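Local coordinates for beta-L-arabinobiosidase (PDB 5MQR), which probably hydrolyses arabinose-containing linkages of plant pectin, in a chain that joins a beta propeller to a carbohydrate-binding-like domain and a glycoside hydrolase-like domain, at residues A81-G85 and Q86-Q90; V171-D174 and K175-P179; A231-E234 and I235-P239. One frame throughout, in Å; residues are numbered along the deposited sequence.

Interaction 1: A81-G85 and Q86-Q90; sequences AYWNG and QFYYQ
Tyr82 and Phe87 meet as a T-shaped pair: the edge of the Tyr82 ring points at the face of Phe87, with CD1 of Tyr82 above the middle of the Phe87 ring, ring centroids 5.1 Å apart and planes at 77°. Tyr82 CG lies opposite its own backbone N (chi1 -173°), which sets the ring beside the carbonyl carbon, where Gln86 N lies over one face, offset toward the rim. On the other face of the sheet Trp83 and Tyr88 pack obliquely. Tyr88 brings CE1 to 3.8 Å from Trp83 CE3, and its OH sits at the edge of the indole, 3.5 Å from the same Trp83 CE3. A water joins them, donating to Trp83 O (2.8 Å) and hydrogen-bonded to Tyr88 OH.

Beneath the side chains runs a beta hairpin with a two-residue loop, Asn84-Gly85, both at positive phi, closed by a type I' turn from Trp83 to Gln86. Trp83 N reaches Gln86 O at 2.8 Å, Gln86 N returns to Trp83 O at 3.0 Å, and Ala81 and Tyr88 form a second hydrogen-bonded pair; Tyr82 and Phe87 are the non-hydrogen-bonded pair between. The strands, 74-83 and 86-94, begin a four-stranded antiparallel sheet, one blade of the N-terminal propeller. Farther out, Trp83 NE1 bonds to Gly161 O, Gln86 NE2 bonds to Thr109 OG1, and Trp388 meets the Phe87 ring. Trp83 O thus receives both the turn amide and the water; through the water, this carbonyl links the turn backbone to the phenol of Tyr88, while aromatic packing occupies both faces of the hairpin.

Interaction 2: V171-D174 and K175-P179; sequences VALD and KKDDP
Asp177 reaches back over the loop to Leu173: its OD2 takes the Leu173 N-H at 2.8 Å in a nearly straight bond (169°), using the anti lone pair, the one turned away from OD1. With CG opposite the backbone N (chi1 -164°), the carboxylate is directed across at residues 171-173, and OD2 also lies 3.4 Å from Leu173 CB, the two side chains running side by side. The other oxygen, OD1, accepts Asp178 N at 2.7 Å from above the carboxylate plane and forms a salt bridge with Lys134, whose NZ also bonds to Val171 O. This buried acid therefore has partners on both oxygens.

Asp174 opens a type I beta turn that ends at Asp177, in the loop joining strands 163-170 and 186-192 of one propeller blade. The turn is closed by Asp177 N to Asp174 O at 3.2 Å. Asp174 OD1 accepts Lys176 N at 3.1 Å, forming an Asx turn, and OD2 makes a salt bridge to Arg137. Were Asp177 replaced by an alanine, the Leu173 amide would probably lose its acceptor and Lys134 its carboxylate mate here, leaving residues 171-173 held less firmly to the turn. Where the outer ends of the two segments approach, Pro179 CA makes a CA-H...O contact of 3.4 Å with Val171 O.

Interaction 3: A231-E234 and I235-P239; sequences ACQE and ILDNP
Gln233 and Asp237, one helical turn apart, are joined through their side chains: Gln233 NE2 donates to Asp237 OD1 at 3.1 Å. The carboxylate oxygen lies in the plane of the Gln233 amide, yet the amide nitrogen stands above the carboxylate plane, the two flat groups being turned 42° from each other. A bend at chi2 (57°) in Gln233 folds its amide round to meet the acid. Two more side chains bond outside the pair: Glu234 OE1 to Tyr156 OH and Lys159 N, and Asn238, the N-cap of helix 239-242, weakly through OD1 to Leu240 N.

Backbone bonds carry the last turn of helix 226-236. Leu236 N bonds to Cys232 O at 3.3 Å and Asp237 N to Gln233 O at 3.0 Å, whereas Ile235 N makes only weak bonds, to the carbonyls of Ala231 and Cys232.

Apolar contact sets the helix on the propeller, Ile235 packing on Ile204 and Met166 of two blade strands. At Asp237, backbone and side chain both bond to Gln233, while its negative charge is likely to interact unfavourably with the negative end of the helix dipole, which the Gln233 N-H may partly offset.

Along the chain the three contacts follow in series, neither nesting nor crossing, and all fall in the N-terminal propeller range. Interaction 1 comes first, closing the tight hairpin between strands 74-83 and 86-94. The chain then completes that sheet and enters a second four-stranded one, where interaction 2 shapes the loop from strand 163-170 to strand 186-192. After strand 202-206 ends this sheet, interaction 3 finishes helix 226-236, which lies against it, and leads into helix 239-242. No two touch: the nearest atoms of interactions 1 and 3 are about 10 Å apart, those of 2 and 3 about 17 Å.

Interaction 1: A81-G85 and Q86-Q90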
loop_
_atom_site.group_PDB
_atom_site.type_symbol
_atom_site.label_atom_id
_atom_site.label_comp_id
_atom_site.label_asym_id
_atom_site.label_seq_id
_atom_site.Cartn_x
_atom_site.Cartn_y
_atom_site.Cartn_z
ATOM N N ALA A 81 23.878 -1.924 17.276
ATOM C CA ALA A 81 24.254 -3.055 16.429
ATOM C C ALA A 81 23.341 -4.258 16.725
ATOM O O ALA A 81 22.593 -4.240 17.704
ATOM C CB ALA A 81 25.710 -3.408 16.619
ATOM N N TYR A 82 23.367 -5.253 15.840
ATOM C CA TYR A 82 22.652 -6.513 16.026
ATOM C C TYR A 82 23.593 -7.671 15.749
ATOM O O TYR A 82 24.144 -7.781 14.663
ATOM C CB TYR A 82 21.440 -6.568 15.092
ATOM C CG TYR A 82 20.521 -7.752 15.293
ATOM C CD1 TYR A 82 19.491 -7.706 16.219
ATOM C CD2 TYR A 82 20.671 -8.924 14.529
ATOM C CE1 TYR A 82 18.631 -8.791 16.397
ATOM C CE2 TYR A 82 19.831 -10.027 14.702
ATOM C CZ TYR A 82 18.816 -9.963 15.643
ATOM O OH TYR A 82 17.971 -11.034 15.818
ATOM N N TRP A 83 23.772 -8.544 16.724
ATOM C CA TRP A 83 24.807 -9.552 16.649
ATOM C C TRP A 83 24.397 -10.765 17.438
ATOM O O TRP A 83 23.961 -10.635 18.569
ATOM C CB TRP A 83 26.072 -8.972 17.268
ATOM C CG TRP A 83 27.258 -9.831 17.191
ATOM C CD1 TRP A 83 27.974 -10.127 16.076
ATOM C CD2 TRP A 83 27.902 -10.506 18.279
ATOM N NE1 TRP A 83 29.031 -10.948 16.399
ATOM C CE2 TRP A 83 29.013 -11.186 17.748
ATOM C CE3 TRP A 83 27.652 -10.591 19.649
ATOM C CZ2 TRP A 83 29.874 -11.962 18.542
ATOM C CZ3 TRP A 83 28.510 -11.346 20.449
ATOM C CH2 TRP A 83 29.608 -12.028 19.892
ATOM N N ASN A 84 24.585 -11.941 16.866
ATOM C CA ASN A 84 24.209 -13.199 17.505
ATOM C C ASN A 84 22.793 -13.244 18.060
ATOM O O ASN A 84 22.580 -13.645 19.214
ATOM C CB ASN A 84 25.223 -13.564 18.590
ATOM C CG ASN A 84 26.120 -14.658 18.138
ATOM O OD1 ASN A 84 25.901 -15.831 18.469
ATOM N ND2 ASN A 84 27.077 -14.309 17.277
ATOM N N GLY A 85 21.847 -12.789 17.240
ATOM C CA GLY A 85 20.448 -12.737 17.609
ATOM C C GLY A 85 20.083 -11.681 18.638
ATOM O O GLY A 85 18.991 -11.735 19.177
ATOM N N GLN A 86 20.951 -10.707 18.912
ATOM C CA GLN A 86 20.669 -9.698 19.952
ATOM C C GLN A 86 21.020 -8.289 19.517
ATOM O O GLN A 86 22.027 -8.098 18.839
ATOM C CB GLN A 86 21.441 -9.999 21.251
ATOM C CG GLN A 86 20.898 -11.212 21.985
ATOM C CD GLN A 86 21.672 -11.604 23.228
ATOM O OE1 GLN A 86 21.811 -12.783 23.504
ATOM N NE2 GLN A 86 22.167 -10.630 23.985
ATOM N N PHE A 87 20.218 -7.317 19.972
ATOM C CA PHE A 87 20.550 -5.911 19.850
ATOM C C PHE A 87 21.605 -5.553 20.881
ATOM O O PHE A 87 21.557 -6.041 22.004
ATOM C CB PHE A 87 19.350 -5.021 20.099
ATOM C CG PHE A 87 18.259 -5.154 19.080
ATOM C CD1 PHE A 87 17.212 -6.057 19.271
ATOM C CD2 PHE A 87 18.249 -4.342 17.957
ATOM C CE1 PHE A 87 16.186 -6.156 18.349
ATOM C CE2 PHE A 87 17.235 -4.428 17.031
ATOM C CZ PHE A 87 16.205 -5.333 17.218
ATOM N N TYR A 88 22.547 -4.697 20.485
ATOM C CA TYR A 88 23.495 -4.068 21.377
ATOM C C TYR A 88 23.331 -2.559 21.226
ATOM O O TYR A 88 23.384 -2.013 20.102
ATOM C CB TYR A 88 24.912 -4.522 21.044
ATOM C CG TYR A 88 25.128 -5.968 21.410
ATOM C CD1 TYR A 88 24.761 -6.974 20.547
ATOM C CD2 TYR A 88 25.648 -6.325 22.642
ATOM C CE1 TYR A 88 24.918 -8.303 20.899
ATOM C CE2 TYR A 88 25.813 -7.657 23.003
ATOM C CZ TYR A 88 25.439 -8.646 22.123
ATOM O OH TYR A 88 25.594 -9.980 22.438
ATOM N N TYR A 89 23.140 -1.902 22.377
ATOM C CA TYR A 89 22.754 -0.499 22.495
ATOM C C TYR A 89 23.795 0.136 23.411
ATOM O O TYR A 89 23.929 -0.248 24.580
ATOM C CB TYR A 89 21.356 -0.423 23.095
ATOM C CG TYR A 89 20.694 0.939 23.101
ATOM C CD1 TYR A 89 21.137 1.947 23.940
ATOM C CD2 TYR A 89 19.583 1.202 22.297
ATOM C CE1 TYR A 89 20.531 3.181 23.962
ATOM C CE2 TYR A 89 18.947 2.433 22.326
ATOM C CZ TYR A 89 19.431 3.422 23.155
ATOM O OH TYR A 89 18.849 4.667 23.187
ATOM N N GLN A 90 24.557 1.076 22.858
ATOM C CA GLN A 90 25.638 1.776 23.561
ATOM C C GLN A 90 25.178 3.213 23.749
ATOM O O GLN A 90 24.535 3.758 22.860
ATOM C CB GLN A 90 26.896 1.767 22.705
ATOM C CG GLN A 90 28.155 2.131 23.430
ATOM C CD GLN A 90 29.252 2.723 22.537
ATOM O OE1 GLN A 90 29.048 3.752 21.901
ATOM N NE2 GLN A 90 30.428 2.098 22.530
HETATM O O HOH W 1 24.420 -11.911 21.057
#

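Interaction 2: V171-D174 and K175-P179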
loop_
_atom_site.group_PDB
_atom_site.type_symbol
_atom_site.label_atom_id
_atom_site.label_comp_id
_atom_site.label_asym_id
_atom_site.label_seq_id
_atom_site.Cartn_x
_atom_site.Cartn_y
_atom_site.Cartn_z
ATOM N N VAL A 171 39.216 15.709 26.553
ATOM C CA VAL A 171 39.473 16.469 27.783
ATOM C C VAL A 171 38.691 17.772 27.799
ATOM O O VAL A 171 38.815 18.573 26.882
ATOM C CB VAL A 171 40.968 16.809 27.969
ATOM C CG1 VAL A 171 41.205 17.550 29.292
ATOM C CG2 VAL A 171 41.824 15.542 27.911
ATOM N N ALA A 172 37.880 17.965 28.839
ATOM C CA ALA A 172 37.253 19.254 29.131
ATOM C C ALA A 172 37.860 19.777 30.419
ATOM O O ALA A 172 37.727 19.156 31.480
ATOM C CB ALA A 172 35.754 19.097 29.285
ATOM N N LEU A 173 38.566 20.896 30.310
ATOM C CA LEU A 173 39.197 21.547 31.460
ATOM C C LEU A 173 38.189 22.375 32.249
ATOM O O LEU A 173 38.390 22.617 33.433
ATOM C CB LEU A 173 40.387 22.414 31.011
ATOM C CG LEU A 173 41.632 21.640 30.562
ATOM C CD1 LEU A 173 42.621 22.554 29.856
ATOM C CD2 LEU A 173 42.310 20.973 31.741
ATOM N N ASP A 174 37.125 22.813 31.586
ATOM C CA ASP A 174 36.005 23.462 32.256
ATOM C C ASP A 174 34.716 23.213 31.473
ATOM O O ASP A 174 34.762 22.528 30.456
ATOM C CB ASP A 174 36.300 24.960 32.474
ATOM C CG ASP A 174 36.694 25.679 31.202
ATOM O OD1 ASP A 174 35.905 25.666 30.223
ATOM O OD2 ASP A 174 37.808 26.279 31.199
ATOM N N LYS A 175 33.593 23.744 31.985
ATOM C CA LYS A 175 32.225 23.653 31.395
ATOM C C LYS A 175 32.166 23.919 29.906
ATOM O O LYS A 175 31.363 23.319 29.203
ATOM C CB LYS A 175 31.275 24.740 31.982
ATOM C CG LYS A 175 30.889 24.716 33.459
ATOM C CD LYS A 175 29.964 25.901 33.790
ATOM C CE LYS A 175 29.276 25.760 35.156
ATOM N NZ LYS A 175 28.186 24.721 35.179
ATOM N N LYS A 176 32.955 24.913 29.482
ATOM C CA LYS A 176 32.921 25.511 28.133
ATOM C C LYS A 176 33.920 24.895 27.142
ATOM O O LYS A 176 33.813 25.128 25.949
ATOM C CB LYS A 176 33.161 27.045 28.241
ATOM C CG LYS A 176 31.957 27.892 27.829
ATOM C CD LYS A 176 31.515 28.937 28.854
ATOM C CE LYS A 176 30.016 29.207 28.673
ATOM N NZ LYS A 176 29.556 30.459 29.334
ATOM N N ASP A 177 34.870 24.107 27.654
ATOM C CA ASP A 177 35.930 23.504 26.863
ATOM C C ASP A 177 35.367 22.447 25.928
ATOM O O ASP A 177 34.273 21.930 26.140
ATOM C CB ASP A 177 36.997 22.913 27.799
ATOM C CG ASP A 177 38.326 22.599 27.105
ATOM O OD1 ASP A 177 38.508 22.869 25.899
ATOM O OD2 ASP A 177 39.206 22.064 27.808
ATOM N N ASP A 178 36.111 22.178 24.861
ATOM C CA ASP A 178 35.706 21.261 23.800
ATOM C C ASP A 178 36.591 19.992 23.840
ATOM O O ASP A 178 37.790 20.064 23.511
ATOM C CB ASP A 178 35.862 21.987 22.469
ATOM C CG ASP A 178 35.689 21.080 21.275
ATOM O OD1 ASP A 178 34.871 20.120 21.345
ATOM O OD2 ASP A 178 36.372 21.347 20.257
ATOM N N PRO A 179 36.014 18.833 24.249
ATOM C CA PRO A 179 36.807 17.597 24.290
ATOM C C PRO A 179 37.100 16.996 22.898
ATOM O O PRO A 179 37.965 16.126 22.768
ATOM C CB PRO A 179 35.918 16.653 25.109
ATOM C CG PRO A 179 34.531 17.094 24.791
ATOM C CD PRO A 179 34.627 18.594 24.701
#

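Interaction 3: A231-E234 and I235-P239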
loop_
_atom_site.group_PDB
_atom_site.type_symbol
_atom_site.label_atom_id
_atom_site.label_comp_id
_atom_site.label_asym_id
_atom_site.label_seq_id
_atom_site.Cartn_x
_atom_site.Cartn_y
_atom_site.Cartn_z
ATOM N N ALA A 231 40.797 -8.014 13.877
ATOM C CA ALA A 231 39.500 -7.342 13.906
ATOM C C ALA A 231 39.659 -5.824 14.074
ATOM O O ALA A 231 38.961 -5.050 13.403
ATOM C CB ALA A 231 38.600 -7.917 15.005
ATOM N N CYS A 232 40.565 -5.428 14.964
ATOM C CA CYS A 232 40.879 -4.028 15.173
ATOM C C CYS A 232 41.548 -3.444 13.932
ATOM O O CYS A 232 41.193 -2.353 13.496
ATOM C CB CYS A 232 41.773 -3.834 16.387
ATOM S SG CYS A 232 40.977 -4.252 17.959
ATOM N N GLN A 233 42.480 -4.184 13.344
ATOM C CA GLN A 233 43.166 -3.725 12.142
ATOM C C GLN A 233 42.201 -3.454 10.977
ATOM O O GLN A 233 42.452 -2.553 10.170
ATOM C CB GLN A 233 44.255 -4.733 11.720
ATOM C CG GLN A 233 45.217 -4.210 10.652
ATOM C CD GLN A 233 45.922 -2.934 11.096
ATOM O OE1 GLN A 233 46.572 -2.917 12.127
ATOM N NE2 GLN A 233 45.770 -1.863 10.336
ATOM N N GLU A 234 41.118 -4.237 10.896
ATOM C CA GLU A 234 40.059 -4.038 9.903
ATOM C C GLU A 234 39.333 -2.708 10.077
ATOM O O GLU A 234 38.860 -2.139 9.094
ATOM C CB GLU A 234 38.982 -5.136 9.980
ATOM C CG GLU A 234 39.394 -6.498 9.436
ATOM C CD GLU A 234 38.407 -7.602 9.781
ATOM O OE1 GLU A 234 37.214 -7.328 10.046
ATOM O OE2 GLU A 234 38.839 -8.770 9.789
ATOM N N ILE A 235 39.178 -2.258 11.322
ATOM C CA ILE A 235 38.556 -0.975 11.585
ATOM C C ILE A 235 39.432 0.110 10.988
ATOM O O ILE A 235 38.935 0.947 10.238
ATOM C CB ILE A 235 38.371 -0.721 13.079
ATOM C CG1 ILE A 235 37.304 -1.675 13.637
ATOM C CG2 ILE A 235 37.984 0.733 13.328
ATOM C CD1 ILE A 235 37.350 -1.813 15.143
ATOM N N LEU A 236 40.722 0.068 11.308
ATOM C CA LEU A 236 41.695 1.047 10.810
ATOM C C LEU A 236 41.822 1.035 9.288
ATOM O O LEU A 236 42.060 2.063 8.697
ATOM C CB LEU A 236 43.081 0.814 11.424
ATOM C CG LEU A 236 43.243 1.093 12.924
ATOM C CD1 LEU A 236 44.613 0.625 13.430
ATOM C CD2 LEU A 236 43.040 2.575 13.211
ATOM N N ASP A 237 41.641 -0.123 8.663
ATOM C CA ASP A 237 41.714 -0.234 7.201
ATOM C C ASP A 237 40.392 0.037 6.512
ATOM O O ASP A 237 40.302 -0.103 5.302
ATOM C CB ASP A 237 42.245 -1.622 6.790
ATOM C CG ASP A 237 43.687 -1.897 7.282
ATOM O OD1 ASP A 237 44.440 -0.956 7.651
ATOM O OD2 ASP A 237 44.063 -3.092 7.307
ATOM N N ASN A 238 39.360 0.430 7.254
ATOM C CA ASN A 238 38.077 0.682 6.661
ATOM C C ASN A 238 37.793 2.198 6.644
ATOM O O ASN A 238 37.493 2.792 7.678
ATOM C CB ASN A 238 37.000 -0.057 7.440
ATOM C CG ASN A 238 35.670 -0.057 6.734
ATOM O OD1 ASN A 238 35.266 0.936 6.146
ATOM N ND2 ASN A 238 34.986 -1.185 6.773
ATOM N N PRO A 239 37.856 2.824 5.463
ATOM C CA PRO A 239 37.659 4.279 5.402
ATOM C C PRO A 239 36.310 4.758 5.893
ATOM O O PRO A 239 36.244 5.854 6.424
ATOM C CB PRO A 239 37.820 4.599 3.911
ATOM C CG PRO A 239 37.465 3.320 3.218
ATOM C CD PRO A 239 38.002 2.237 4.114
#